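Side-chain contacts in chromosome-partitioning protein ParB (Caulobacter vibrioides NA1000, PDB 6S6H), which binds the centromeric parS site near the replication origin and takes part in chromosome partition, here as its DNA-binding domain held on parS DNA: residues L5-I10 with A42-K47; L18-E23 with M56-L61; R80-A85 with A90-I95. All blocks are in the same frame, centred on the assembly; numbering follows the deposited sequence.

Contact 1. Residues L5-I10 with A42-K47; sequences LEIGII and AQTIGK. With nucleotides of chain C.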
loop_
_atom_site.group_PDB
_atom_site.type_symbol
_atom_site.label_atom_id
_atom_site.label_comp_id
_atom_site.label_asym_id
_atom_site.label_seq_id
_atom_site.Cartn_x
_atom_site.Cartn_y
_atom_site.Cartn_z
ATOM N N LEU B 5 -16.481 -20.410 -11.452
ATOM C CA LEU B 5 -16.791 -20.223 -10.007
ATOM C C LEU B 5 -15.493 -19.998 -9.222
ATOM O O LEU B 5 -15.450 -19.025 -8.448
ATOM C CB LEU B 5 -17.557 -21.445 -9.485
ATOM C CG LEU B 5 -19.083 -21.360 -9.555
ATOM C CD1 LEU B 5 -19.556 -20.792 -10.885
ATOM C CD2 LEU B 5 -19.708 -22.723 -9.310
ATOM N N GLU B 6 -14.483 -20.854 -9.423
ATOM C CA GLU B 6 -13.162 -20.767 -8.734
ATOM C C GLU B 6 -12.530 -19.398 -9.007
ATOM O O GLU B 6 -12.028 -18.781 -8.051
ATOM C CB GLU B 6 -12.195 -21.851 -9.216
ATOM C CG GLU B 6 -12.607 -23.260 -8.837
ATOM C CD GLU B 6 -11.603 -24.339 -9.214
ATOM O OE1 GLU B 6 -11.898 -25.526 -8.970
ATOM O OE2 GLU B 6 -10.528 -23.993 -9.747
ATOM N N ILE B 7 -12.547 -18.960 -10.269
ATOM C CA ILE B 7 -11.863 -17.719 -10.741
ATOM C C ILE B 7 -12.475 -16.506 -10.030
ATOM O O ILE B 7 -11.702 -15.693 -9.490
ATOM C CB ILE B 7 -11.928 -17.605 -12.278
ATOM C CG1 ILE B 7 -10.995 -18.627 -12.936
ATOM C CG2 ILE B 7 -11.623 -16.186 -12.740
ATOM C CD1 ILE B 7 -11.125 -18.725 -14.439
ATOM N N GLY B 8 -13.806 -16.399 -10.033
ATOM C CA GLY B 8 -14.549 -15.300 -9.386
ATOM C C GLY B 8 -14.245 -15.204 -7.900
ATOM O O GLY B 8 -14.074 -14.074 -7.405
ATOM N N ILE B 9 -14.181 -16.349 -7.213
ATOM C CA ILE B 9 -13.899 -16.447 -5.747
ATOM C C ILE B 9 -12.484 -15.921 -5.480
ATOM O O ILE B 9 -12.325 -15.120 -4.539
ATOM C CB ILE B 9 -14.084 -17.893 -5.245
ATOM C CG1 ILE B 9 -15.556 -18.310 -5.281
ATOM C CG2 ILE B 9 -13.487 -18.076 -3.857
ATOM C CD1 ILE B 9 -15.772 -19.797 -5.163
ATOM N N ILE B 10 -11.504 -16.362 -6.276
ATOM C CA ILE B 10 -10.073 -15.946 -6.162
ATOM C C ILE B 10 -9.979 -14.436 -6.417
ATOM O O ILE B 10 -9.340 -13.737 -5.607
ATOM C CB ILE B 10 -9.182 -16.765 -7.122
ATOM C CG1 ILE B 10 -9.118 -18.238 -6.704
ATOM C CG2 ILE B 10 -7.792 -16.156 -7.228
ATOM C CD1 ILE B 10 -8.700 -19.181 -7.809
ATOM N N ALA B 42 -1.631 -15.522 -8.568
ATOM C CA ALA B 42 -1.029 -14.226 -8.959
ATOM C C ALA B 42 -1.618 -13.759 -10.295
ATOM O O ALA B 42 -2.113 -12.619 -10.349
ATOM C CB ALA B 42 0.472 -14.356 -9.028
ATOM N N GLN B 43 -1.585 -14.615 -11.321
ATOM C CA GLN B 43 -2.104 -14.297 -12.680
ATOM C C GLN B 43 -3.617 -14.042 -12.615
ATOM O O GLN B 43 -4.088 -13.164 -13.353
ATOM C CB GLN B 43 -1.768 -15.416 -13.670
ATOM C CG GLN B 43 -0.308 -15.426 -14.100
ATOM C CD GLN B 43 -0.022 -16.401 -15.219
ATOM O OE1 GLN B 43 -0.924 -16.988 -15.812
ATOM N NE2 GLN B 43 1.256 -16.589 -15.514
ATOM N N THR B 44 -4.343 -14.770 -11.758
ATOM C CA THR B 44 -5.816 -14.650 -11.579
ATOM C C THR B 44 -6.166 -13.276 -10.995
ATOM O O THR B 44 -7.126 -12.664 -11.492
ATOM C CB THR B 44 -6.377 -15.773 -10.694
ATOM O OG1 THR B 44 -5.960 -17.022 -11.247
ATOM C CG2 THR B 44 -7.886 -15.747 -10.581
ATOM N N ILE B 45 -5.422 -12.818 -9.981
ATOM C CA ILE B 45 -5.738 -11.575 -9.212
ATOM C C ILE B 45 -4.965 -10.380 -9.787
ATOM O O ILE B 45 -5.125 -9.279 -9.234
ATOM C CB ILE B 45 -5.468 -11.765 -7.704
ATOM C CG1 ILE B 45 -3.975 -11.744 -7.366
ATOM C CG2 ILE B 45 -6.145 -13.030 -7.197
ATOM C CD1 ILE B 45 -3.682 -11.758 -5.885
ATOM N N GLY B 46 -4.168 -10.577 -10.844
ATOM C CA GLY B 46 -3.391 -9.510 -11.506
ATOM C C GLY B 46 -2.302 -8.947 -10.604
ATOM O O GLY B 46 -2.085 -7.724 -10.637
ATOM N N LYS B 47 -1.636 -9.808 -9.832
ATOM C CA LYS B 47 -0.518 -9.448 -8.916
ATOM C C LYS B 47 0.694 -10.327 -9.241
ATOM O O LYS B 47 0.586 -11.181 -10.142
ATOM C CB LYS B 47 -0.946 -9.619 -7.454
ATOM C CG LYS B 47 -1.911 -8.559 -6.938
ATOM C CD LYS B 47 -1.240 -7.239 -6.637
ATOM C CE LYS B 47 -2.140 -6.044 -6.878
ATOM N NZ LYS B 47 -3.324 -6.066 -5.989
ATOM P P DA C 14 2.551 -6.585 -7.620
ATOM O OP1 DA C 14 1.861 -6.458 -8.926
ATOM O OP2 DA C 14 2.314 -7.782 -6.770
ATOM O "O5'" DA C 14 4.103 -6.426 -7.926
ATOM C "C5'" DA C 14 4.571 -5.263 -8.629
ATOM C "C4'" DA C 14 6.059 -5.350 -8.864
ATOM O "O4'" DA C 14 6.761 -5.267 -7.603
ATOM C "C3'" DA C 14 6.542 -6.641 -9.517
ATOM O "O3'" DA C 14 7.645 -6.281 -10.346
ATOM C "C2'" DA C 14 6.974 -7.484 -8.332
ATOM C "C1'" DA C 14 7.553 -6.430 -7.408
ATOM N N9 DA C 14 7.521 -6.752 -5.983
ATOM C C8 DA C 14 6.534 -7.384 -5.267
ATOM N N7 DA C 14 6.800 -7.496 -3.989
ATOM C C5 DA C 14 8.038 -6.885 -3.851
ATOM C C6 DA C 14 8.869 -6.673 -2.738
ATOM N N6 DA C 14 8.564 -7.069 -1.500
ATOM N N1 DA C 14 10.042 -6.035 -2.943
ATOM C C2 DA C 14 10.346 -5.635 -4.186
ATOM N N3 DA C 14 9.650 -5.781 -5.310
ATOM C C4 DA C 14 8.491 -6.418 -5.071
#

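Contact 2. Residues L18-E23 with M56-L61; sequences LNVLEE and MRLLAL. With nucleotides of chain D.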
loop_
_atom_site.group_PDB
_atom_site.type_symbol
_atom_site.label_atom_id
_atom_site.label_comp_id
_atom_site.label_asym_id
_atom_site.label_seq_id
_atom_site.Cartn_x
_atom_site.Cartn_y
_atom_site.Cartn_z
ATOM N N LEU B 18 -11.408 -7.641 3.671
ATOM C CA LEU B 18 -10.566 -8.589 4.448
ATOM C C LEU B 18 -9.260 -7.898 4.840
ATOM O O LEU B 18 -8.663 -7.235 3.972
ATOM C CB LEU B 18 -10.279 -9.833 3.605
ATOM C CG LEU B 18 -11.501 -10.625 3.142
ATOM C CD1 LEU B 18 -11.074 -11.815 2.295
ATOM C CD2 LEU B 18 -12.339 -11.085 4.325
ATOM N N ASN B 19 -8.832 -8.066 6.094
ATOM C CA ASN B 19 -7.480 -7.665 6.560
ATOM C C ASN B 19 -6.468 -8.613 5.902
ATOM O O ASN B 19 -6.889 -9.640 5.345
ATOM C CB ASN B 19 -7.401 -7.598 8.091
ATOM C CG ASN B 19 -7.487 -8.942 8.782
ATOM O OD1 ASN B 19 -6.909 -9.927 8.329
ATOM N ND2 ASN B 19 -8.179 -8.985 9.908
ATOM N N VAL B 20 -5.182 -8.269 5.947
ATOM C CA VAL B 20 -4.103 -8.965 5.183
ATOM C C VAL B 20 -4.061 -10.454 5.560
ATOM O O VAL B 20 -3.802 -11.272 4.658
ATOM C CB VAL B 20 -2.740 -8.275 5.386
ATOM C CG1 VAL B 20 -2.226 -8.418 6.811
ATOM C CG2 VAL B 20 -1.705 -8.776 4.390
ATOM N N LEU B 21 -4.300 -10.799 6.831
ATOM C CA LEU B 21 -4.216 -12.199 7.336
ATOM C C LEU B 21 -5.427 -13.012 6.859
ATOM O O LEU B 21 -5.259 -14.224 6.613
ATOM C CB LEU B 21 -4.122 -12.191 8.865
ATOM C CG LEU B 21 -2.813 -11.651 9.438
ATOM C CD1 LEU B 21 -2.882 -11.565 10.954
ATOM C CD2 LEU B 21 -1.627 -12.503 9.003
ATOM N N GLU B 22 -6.599 -12.382 6.747
ATOM C CA GLU B 22 -7.833 -13.021 6.219
ATOM C C GLU B 22 -7.637 -13.324 4.727
ATOM O O GLU B 22 -8.085 -14.400 4.280
ATOM C CB GLU B 22 -9.054 -12.133 6.471
ATOM C CG GLU B 22 -9.483 -12.111 7.929
ATOM C CD GLU B 22 -10.493 -11.036 8.290
ATOM O OE1 GLU B 22 -10.639 -10.078 7.513
ATOM O OE2 GLU B 22 -11.121 -11.154 9.355
ATOM N N GLU B 23 -6.978 -12.418 3.996
ATOM C CA GLU B 23 -6.630 -12.594 2.560
ATOM C C GLU B 23 -5.646 -13.759 2.414
ATOM O O GLU B 23 -5.823 -14.568 1.481
ATOM C CB GLU B 23 -6.025 -11.316 1.978
ATOM C CG GLU B 23 -7.025 -10.182 1.866
ATOM C CD GLU B 23 -6.542 -8.972 1.087
ATOM O OE1 GLU B 23 -7.254 -7.943 1.105
ATOM O OE2 GLU B 23 -5.464 -9.064 0.469
ATOM N N MET B 56 0.919 -14.817 2.282
ATOM C CA MET B 56 0.598 -16.082 3.003
ATOM C C MET B 56 1.652 -16.379 4.082
ATOM O O MET B 56 1.260 -16.908 5.143
ATOM C CB MET B 56 0.485 -17.260 2.032
ATOM C CG MET B 56 -0.772 -17.194 1.183
ATOM S SD MET B 56 -0.937 -18.556 0.011
ATOM C CE MET B 56 0.620 -18.434 -0.870
ATOM N N ARG B 57 2.921 -16.028 3.841
ATOM C CA ARG B 57 4.043 -16.188 4.812
ATOM C C ARG B 57 3.680 -15.562 6.168
ATOM O O ARG B 57 4.168 -16.074 7.197
ATOM C CB ARG B 57 5.331 -15.556 4.272
ATOM C CG ARG B 57 6.111 -16.450 3.319
ATOM C CD ARG B 57 7.399 -15.805 2.841
ATOM N NE ARG B 57 8.279 -15.486 3.964
ATOM C CZ ARG B 57 8.819 -14.296 4.226
ATOM N NH1 ARG B 57 8.615 -13.261 3.425
ATOM N NH2 ARG B 57 9.581 -14.153 5.298
ATOM N N LEU B 58 2.854 -14.506 6.170
ATOM C CA LEU B 58 2.440 -13.748 7.386
ATOM C C LEU B 58 1.674 -14.655 8.359
ATOM O O LEU B 58 1.662 -14.330 9.561
ATOM C CB LEU B 58 1.566 -12.556 6.979
ATOM C CG LEU B 58 2.251 -11.471 6.152
ATOM C CD1 LEU B 58 1.240 -10.429 5.700
ATOM C CD2 LEU B 58 3.383 -10.816 6.930
ATOM N N LEU B 59 1.043 -15.727 7.868
ATOM C CA LEU B 59 0.272 -16.686 8.706
ATOM C C LEU B 59 1.214 -17.454 9.644
ATOM O O LEU B 59 0.727 -17.932 10.681
ATOM C CB LEU B 59 -0.504 -17.649 7.803
ATOM C CG LEU B 59 -1.604 -17.017 6.952
ATOM C CD1 LEU B 59 -2.111 -18.010 5.917
ATOM C CD2 LEU B 59 -2.750 -16.513 7.821
ATOM N N ALA B 60 2.503 -17.562 9.298
ATOM C CA ALA B 60 3.545 -18.262 10.088
ATOM C C ALA B 60 4.004 -17.408 11.279
ATOM O O ALA B 60 4.670 -17.959 12.166
ATOM C CB ALA B 60 4.709 -18.621 9.196
ATOM N N LEU B 61 3.685 -16.111 11.305
ATOM C CA LEU B 61 4.092 -15.186 12.401
ATOM C C LEU B 61 3.464 -15.638 13.716
ATOM O O LEU B 61 2.345 -16.142 13.724
ATOM C CB LEU B 61 3.647 -13.758 12.066
ATOM C CG LEU B 61 4.442 -13.056 10.968
ATOM C CD1 LEU B 61 3.710 -11.817 10.481
ATOM C CD2 LEU B 61 5.832 -12.695 11.457
ATOM P P DT D 5 10.861 -17.926 4.735
ATOM O OP1 DT D 5 11.642 -18.413 5.902
ATOM O OP2 DT D 5 9.408 -17.644 4.898
ATOM O "O5'" DT D 5 11.562 -16.616 4.155
ATOM C "C5'" DT D 5 12.973 -16.623 3.894
ATOM C "C4'" DT D 5 13.394 -15.425 3.075
ATOM O "O4'" DT D 5 12.747 -15.409 1.789
ATOM C "C3'" DT D 5 13.124 -14.045 3.681
ATOM O "O3'" DT D 5 14.342 -13.580 4.276
ATOM C "C2'" DT D 5 12.699 -13.193 2.490
ATOM C "C1'" DT D 5 12.947 -14.102 1.298
ATOM N N1 DT D 5 12.071 -13.912 0.127
ATOM C C2 DT D 5 12.601 -13.273 -0.969
ATOM O O2 DT D 5 13.739 -12.836 -0.997
ATOM N N3 DT D 5 11.741 -13.147 -2.031
ATOM C C4 DT D 5 10.436 -13.596 -2.107
ATOM O O4 DT D 5 9.785 -13.417 -3.132
ATOM C C5 DT D 5 9.947 -14.268 -0.923
ATOM C C7 DT D 5 8.545 -14.790 -0.913
ATOM C C6 DT D 5 10.779 -14.394 0.119
#

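Contact 3. Residues R80-A85 with A90-I95; sequences RAIAAA and ALAKQI. With nucleotides of chain C; nucleotides of chain D.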
loop_
_atom_site.group_PDB
_atom_site.type_symbol
_atom_site.label_atom_id
_atom_site.label_comp_id
_atom_site.label_asym_id
_atom_site.label_seq_id
_atom_site.Cartn_x
_atom_site.Cartn_y
_atom_site.Cartn_z
ATOM N N ARG B 80 6.229 -8.466 7.701
ATOM C CA ARG B 80 6.998 -9.243 6.691
ATOM C C ARG B 80 8.502 -9.056 6.933
ATOM O O ARG B 80 9.244 -10.057 6.853
ATOM C CB ARG B 80 6.610 -8.790 5.283
ATOM C CG ARG B 80 7.179 -9.647 4.162
ATOM C CD ARG B 80 6.947 -8.973 2.824
ATOM N NE ARG B 80 7.727 -7.747 2.706
ATOM C CZ ARG B 80 7.440 -6.720 1.906
ATOM N NH1 ARG B 80 6.362 -6.737 1.138
ATOM N NH2 ARG B 80 8.236 -5.664 1.889
ATOM N N ALA B 81 8.927 -7.827 7.246
ATOM C CA ALA B 81 10.345 -7.436 7.438
ATOM C C ALA B 81 10.980 -8.209 8.603
ATOM O O ALA B 81 12.211 -8.351 8.586
ATOM C CB ALA B 81 10.445 -5.942 7.647
ATOM N N ILE B 82 10.183 -8.691 9.565
ATOM C CA ILE B 82 10.665 -9.394 10.795
ATOM C C ILE B 82 10.232 -10.869 10.784
ATOM O O ILE B 82 10.459 -11.547 11.813
ATOM C CB ILE B 82 10.166 -8.673 12.065
ATOM C CG1 ILE B 82 8.640 -8.713 12.200
ATOM C CG2 ILE B 82 10.700 -7.254 12.117
ATOM C CD1 ILE B 82 8.133 -8.237 13.543
ATOM N N ALA B 83 9.648 -11.354 9.679
ATOM C CA ALA B 83 9.006 -12.691 9.572
ATOM C C ALA B 83 10.045 -13.814 9.700
ATOM O O ALA B 83 9.701 -14.864 10.276
ATOM C CB ALA B 83 8.246 -12.804 8.271
ATOM N N ALA B 84 11.261 -13.602 9.178
ATOM C CA ALA B 84 12.370 -14.587 9.154
ATOM C C ALA B 84 13.403 -14.257 10.237
ATOM O O ALA B 84 14.574 -14.621 10.053
ATOM C CB ALA B 84 13.006 -14.602 7.784
ATOM N N ALA B 85 12.986 -13.588 11.317
ATOM C CA ALA B 85 13.848 -13.178 12.450
ATOM C C ALA B 85 13.760 -14.229 13.561
ATOM O O ALA B 85 12.749 -14.961 13.600
ATOM C CB ALA B 85 13.432 -11.817 12.946
ATOM N N ALA B 90 9.941 -9.691 19.956
ATOM C CA ALA B 90 10.900 -8.691 20.485
ATOM C C ALA B 90 10.990 -7.513 19.507
ATOM O O ALA B 90 10.775 -6.368 19.947
ATOM C CB ALA B 90 12.251 -9.326 20.719
ATOM N N LEU B 91 11.260 -7.801 18.227
ATOM C CA LEU B 91 11.378 -6.798 17.133
ATOM C C LEU B 91 10.078 -5.998 17.021
ATOM O O LEU B 91 10.156 -4.764 16.908
ATOM C CB LEU B 91 11.698 -7.508 15.813
ATOM C CG LEU B 91 13.074 -8.167 15.731
ATOM C CD1 LEU B 91 13.343 -8.677 14.323
ATOM C CD2 LEU B 91 14.171 -7.203 16.163
ATOM N N ALA B 92 8.930 -6.678 17.049
ATOM C CA ALA B 92 7.583 -6.060 17.008
ATOM C C ALA B 92 7.477 -4.984 18.094
ATOM O O ALA B 92 7.018 -3.876 17.768
ATOM C CB ALA B 92 6.520 -7.118 17.168
ATOM N N LYS B 93 7.894 -5.294 19.326
ATOM C CA LYS B 93 7.832 -4.363 20.489
ATOM C C LYS B 93 8.727 -3.145 20.223
ATOM O O LYS B 93 8.283 -2.016 20.518
ATOM C CB LYS B 93 8.233 -5.068 21.790
ATOM C CG LYS B 93 7.176 -5.998 22.373
ATOM C CD LYS B 93 7.712 -6.951 23.417
ATOM N N GLN B 94 9.931 -3.367 19.687
ATOM C CA GLN B 94 10.918 -2.301 19.360
ATOM C C GLN B 94 10.344 -1.374 18.281
ATOM O O GLN B 94 10.539 -0.152 18.399
ATOM C CB GLN B 94 12.245 -2.910 18.902
ATOM C CG GLN B 94 13.127 -3.380 20.049
ATOM C CD GLN B 94 14.292 -4.209 19.563
ATOM O OE1 GLN B 94 15.443 -3.785 19.613
ATOM N NE2 GLN B 94 14.000 -5.405 19.079
ATOM N N ILE B 95 9.680 -1.938 17.268
ATOM C CA ILE B 95 9.069 -1.190 16.126
ATOM C C ILE B 95 7.993 -0.238 16.666
ATOM O O ILE B 95 7.971 0.934 16.241
ATOM C CB ILE B 95 8.502 -2.162 15.070
ATOM C CG1 ILE B 95 9.621 -2.903 14.334
ATOM C CG2 ILE B 95 7.577 -1.441 14.095
ATOM C CD1 ILE B 95 9.180 -4.205 13.712
ATOM P P DG C 13 -0.602 -3.978 -1.818
ATOM O OP1 DG C 13 -1.903 -3.694 -2.479
ATOM O OP2 DG C 13 -0.530 -4.961 -0.704
ATOM O "O5'" DG C 13 0.433 -4.396 -2.954
ATOM C "C5'" DG C 13 0.525 -3.612 -4.157
ATOM C "C4'" DG C 13 1.823 -3.896 -4.876
ATOM O "O4'" DG C 13 2.946 -3.599 -4.016
ATOM C "C3'" DG C 13 2.009 -5.343 -5.345
ATOM O "O3'" DG C 13 2.231 -5.273 -6.759
ATOM C "C2'" DG C 13 3.180 -5.853 -4.514
ATOM C "C1'" DG C 13 3.946 -4.578 -4.229
ATOM N N9 DG C 13 4.827 -4.573 -3.064
ATOM C C8 DG C 13 4.532 -5.015 -1.797
ATOM N N7 DG C 13 5.507 -4.829 -0.949
ATOM C C5 DG C 13 6.500 -4.208 -1.695
ATOM C C6 DG C 13 7.795 -3.761 -1.316
ATOM O O6 DG C 13 8.341 -3.827 -0.207
ATOM N N1 DG C 13 8.471 -3.188 -2.388
ATOM C C2 DG C 13 7.972 -3.063 -3.662
ATOM N N2 DG C 13 8.780 -2.485 -4.560
ATOM N N3 DG C 13 6.766 -3.469 -4.027
ATOM C C4 DG C 13 6.090 -4.031 -3.001
ATOM P P DT D 6 14.398 -12.193 5.074
ATOM O OP1 DT D 6 15.370 -12.345 6.190
ATOM O OP2 DT D 6 13.002 -11.756 5.360
ATOM O "O5'" DT D 6 15.027 -11.193 4.005
ATOM C "C5'" DT D 6 16.277 -11.499 3.368
ATOM C "C4'" DT D 6 16.597 -10.467 2.312
ATOM O "O4'" DT D 6 15.638 -10.569 1.237
ATOM C "C3'" DT D 6 16.560 -9.014 2.789
ATOM O "O3'" DT D 6 17.753 -8.356 2.344
ATOM C "C2'" DT D 6 15.288 -8.456 2.169
ATOM C "C1'" DT D 6 15.144 -9.285 0.903
ATOM N N1 DT D 6 13.768 -9.454 0.381
ATOM C C2 DT D 6 13.556 -9.279 -0.970
ATOM O O2 DT D 6 14.440 -8.965 -1.750
ATOM N N3 DT D 6 12.259 -9.481 -1.376
ATOM C C4 DT D 6 11.185 -9.849 -0.587
ATOM O O4 DT D 6 10.076 -9.999 -1.094
ATOM C C5 DT D 6 11.482 -10.026 0.816
ATOM C C7 DT D 6 10.379 -10.420 1.747
ATOM C C6 DT D 6 12.742 -9.828 1.223
ATOM P P DA C 14 2.551 -6.585 -7.620
ATOM O OP1 DA C 14 1.861 -6.458 -8.926
ATOM O OP2 DA C 14 2.314 -7.782 -6.770
ATOM O "O5'" DA C 14 4.103 -6.426 -7.926
ATOM C "C5'" DA C 14 4.571 -5.263 -8.629
ATOM C "C4'" DA C 14 6.059 -5.350 -8.864
ATOM O "O4'" DA C 14 6.761 -5.267 -7.603
ATOM C "C3'" DA C 14 6.542 -6.641 -9.517
ATOM O "O3'" DA C 14 7.645 -6.281 -10.346
ATOM C "C2'" DA C 14 6.974 -7.484 -8.332
ATOM C "C1'" DA C 14 7.553 -6.430 -7.408
ATOM N N9 DA C 14 7.521 -6.752 -5.983
ATOM C C8 DA C 14 6.534 -7.384 -5.267
ATOM N N7 DA C 14 6.800 -7.496 -3.989
ATOM C C5 DA C 14 8.038 -6.885 -3.851
ATOM C C6 DA C 14 8.869 -6.673 -2.738
ATOM N N6 DA C 14 8.564 -7.069 -1.500
ATOM N N1 DA C 14 10.042 -6.035 -2.943
ATOM C C2 DA C 14 10.346 -5.635 -4.186
ATOM N N3 DA C 14 9.650 -5.781 -5.310
ATOM C C4 DA C 14 8.491 -6.418 -5.071
#

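Contact 1. Residues L5-I10 with A42-K47
Thr44 meets Ile10 methyl to methyl, CG2 against CG2 at 3.4 Å, and the two side chains cross at about a right angle. The CG2 of Thr44 also brushes the backbone of helix 4-11, lying 4.0 Å from Ile7 O, while the CG2 methyl of Ile7 closes the outer margin of the patch at 4.3 Å from Thr44 CG2. A chi1 of -54° puts the threonine's OG1 beside the backbone nitrogen and leaves CG2 anti to it, facing helix 4-11. In that position OG1 hydrogen-bonds back to Asn40 O one turn earlier in its own helix. The polar end is thus spent locally, and the face offered across the contact is apolar.

Ile45 comes next, with its CG2 packed 3.5 Å from Ile10 CG2, so a single branch of Ile10 serves both neighbours. Ile45 CG2 also lies 3.6 Å from Ile10 O. Ile45 also touches Tyr27 of helix 20-34.

At Gly46 phi turns positive and the chain leaves its helical path. The nitrogen of Lys47 then reaches back to Ala42 O at 2.9 Å, which ties off the turn. Lys47 itself faces the DNA: its bent chain carries CD to within 3.6 Å of OP2 of DA14 of chain C, so it is the aliphatic part that lies against this phosphate. The ammonium end has instead a weak hydrogen bond to Gln14 OE1.

Helix 4-11 packs on one flank of helix 38-45, whose C-terminal end leads through the turn at Gly46 to helix 49-57. Two helices joined by such a turn, the second serving as recognition helix, make the helix-turn-helix of the ParB DNA-binding domain, with Lys47 in the turn lying against the DNA backbone.

Contact 2. Residues L18-E23 with M56-L61
Leu58 packs against Val20 and Leu21 where helix 49-57, the recognition helix of the helix-turn-helix, runs out into a short 3-10 turn beside the start of helix 20-34. This is the tight part. Val20 places CG2 3.6 Å from Leu58 CD1; its chi1 of 67° puts CG1 between the nitrogen and the carbonyl carbon and leaves CG2 anti to the nitrogen, toward Leu58. Nearer the backbone, the CD2 methyl of Leu21 rests 3.8 Å from Leu58 CB. Both side chains cross Leu58 at about a right angle, and Leu58 is buried further by Ala79 of helix 76-81.

Toward Leu59 the contact slackens. Its CD2 lies 3.6 Å from Leu21 O, touching backbone, whereas the two CD2 methyls of Leu21 and Leu59 are 4.3 Å apart. Leu59 is partly exposed and leans along Ala24 and Lys28, while Leu21 is covered by Gln66, Leu69 and Val70 of helix 63-71.

The first turn of helix 20-34 is fixed by a capping box. Glu22 N donates to Asn19 OD1 at 2.9 Å, and in return Asn19 N donates to Glu22 OE1 at 3.1 Å, so each residue's side chain receives the other's backbone hydrogen.

Away from this apolar patch, Arg57 points to the DNA. One face of its guanidinium lies over O5' of DT5 of chain D, and Asn54 OD1 accepts from NH1, which helps to fix the group's rotation. Arg57 NE donates to OP2 of DT5 of chain D at 2.6 Å, with an N-H...O angle of 147°.

Contact 3. Residues R80-A85 with A90-I95
Ile82 wedges two different branches into helix 88-98. Its chi1 of 65° places CG1 between the backbone nitrogen and the carbonyl carbon and turns CG2 beside the nitrogen. CG2 thereby lies 3.7 Å from Leu91 CD1, the two side chains sliding past each other in opposite directions. The same methyl meets Ile95 tip to tip, 3.8 Å from its CD1, while Ile82 CD1 reaches the small Ala92, 4.1 Å from its CB. Leu91 CD1 is shared: Ala85 CB presses on it at 3.4 Å.

The type I turn from Ile82 to Ala85 sets these two residues facing the same helix, just after helix 76-81 ends, and Thr105 of helix 102-110 covers Ile82 and Ile95. At the other end of the segment stands a classic bidentate arginine-guanine pair of major-groove recognition. Arg80 extends with CG anti to its nitrogen (chi1 -172°), then bends at chi3 (67°) to present both terminal nitrogens. NH1 donates to N7 of DG13 of chain C at 3.0 Å and NH2 to its O6 at 2.8 Å. N6 of DA14 of chain C lies over one guanidinium face, toward the rim, and the Arg80 CD passes 3.9 Å from the C7 methyl of DT6 of chain D.

In the fold
Contacts 2 and 3 are neighbours, their centres about 15 Å apart, and they touch directly: Arg57 NH2 lies 3.5 Å from Ala83 CB, and Leu61 CD2 lies 3.7 Å from Ala83 CA. The phosphate-binding and guanine-reading arginines stand side by side, Arg57 NH1 4.0 Å from Arg80 CG, one from each contact, on strands D and C of the DNA. Contact 1 stands apart, its centre about 17 Å from that of contact 2 and 31 Å from that of contact 3, yet its second segment reaches strand C at DA14, the nucleotide that Arg80 also meets. Segments 5-10, 18-23, 42-47 and 56-61 alternate, so contacts 1 and 2 cross along the chain.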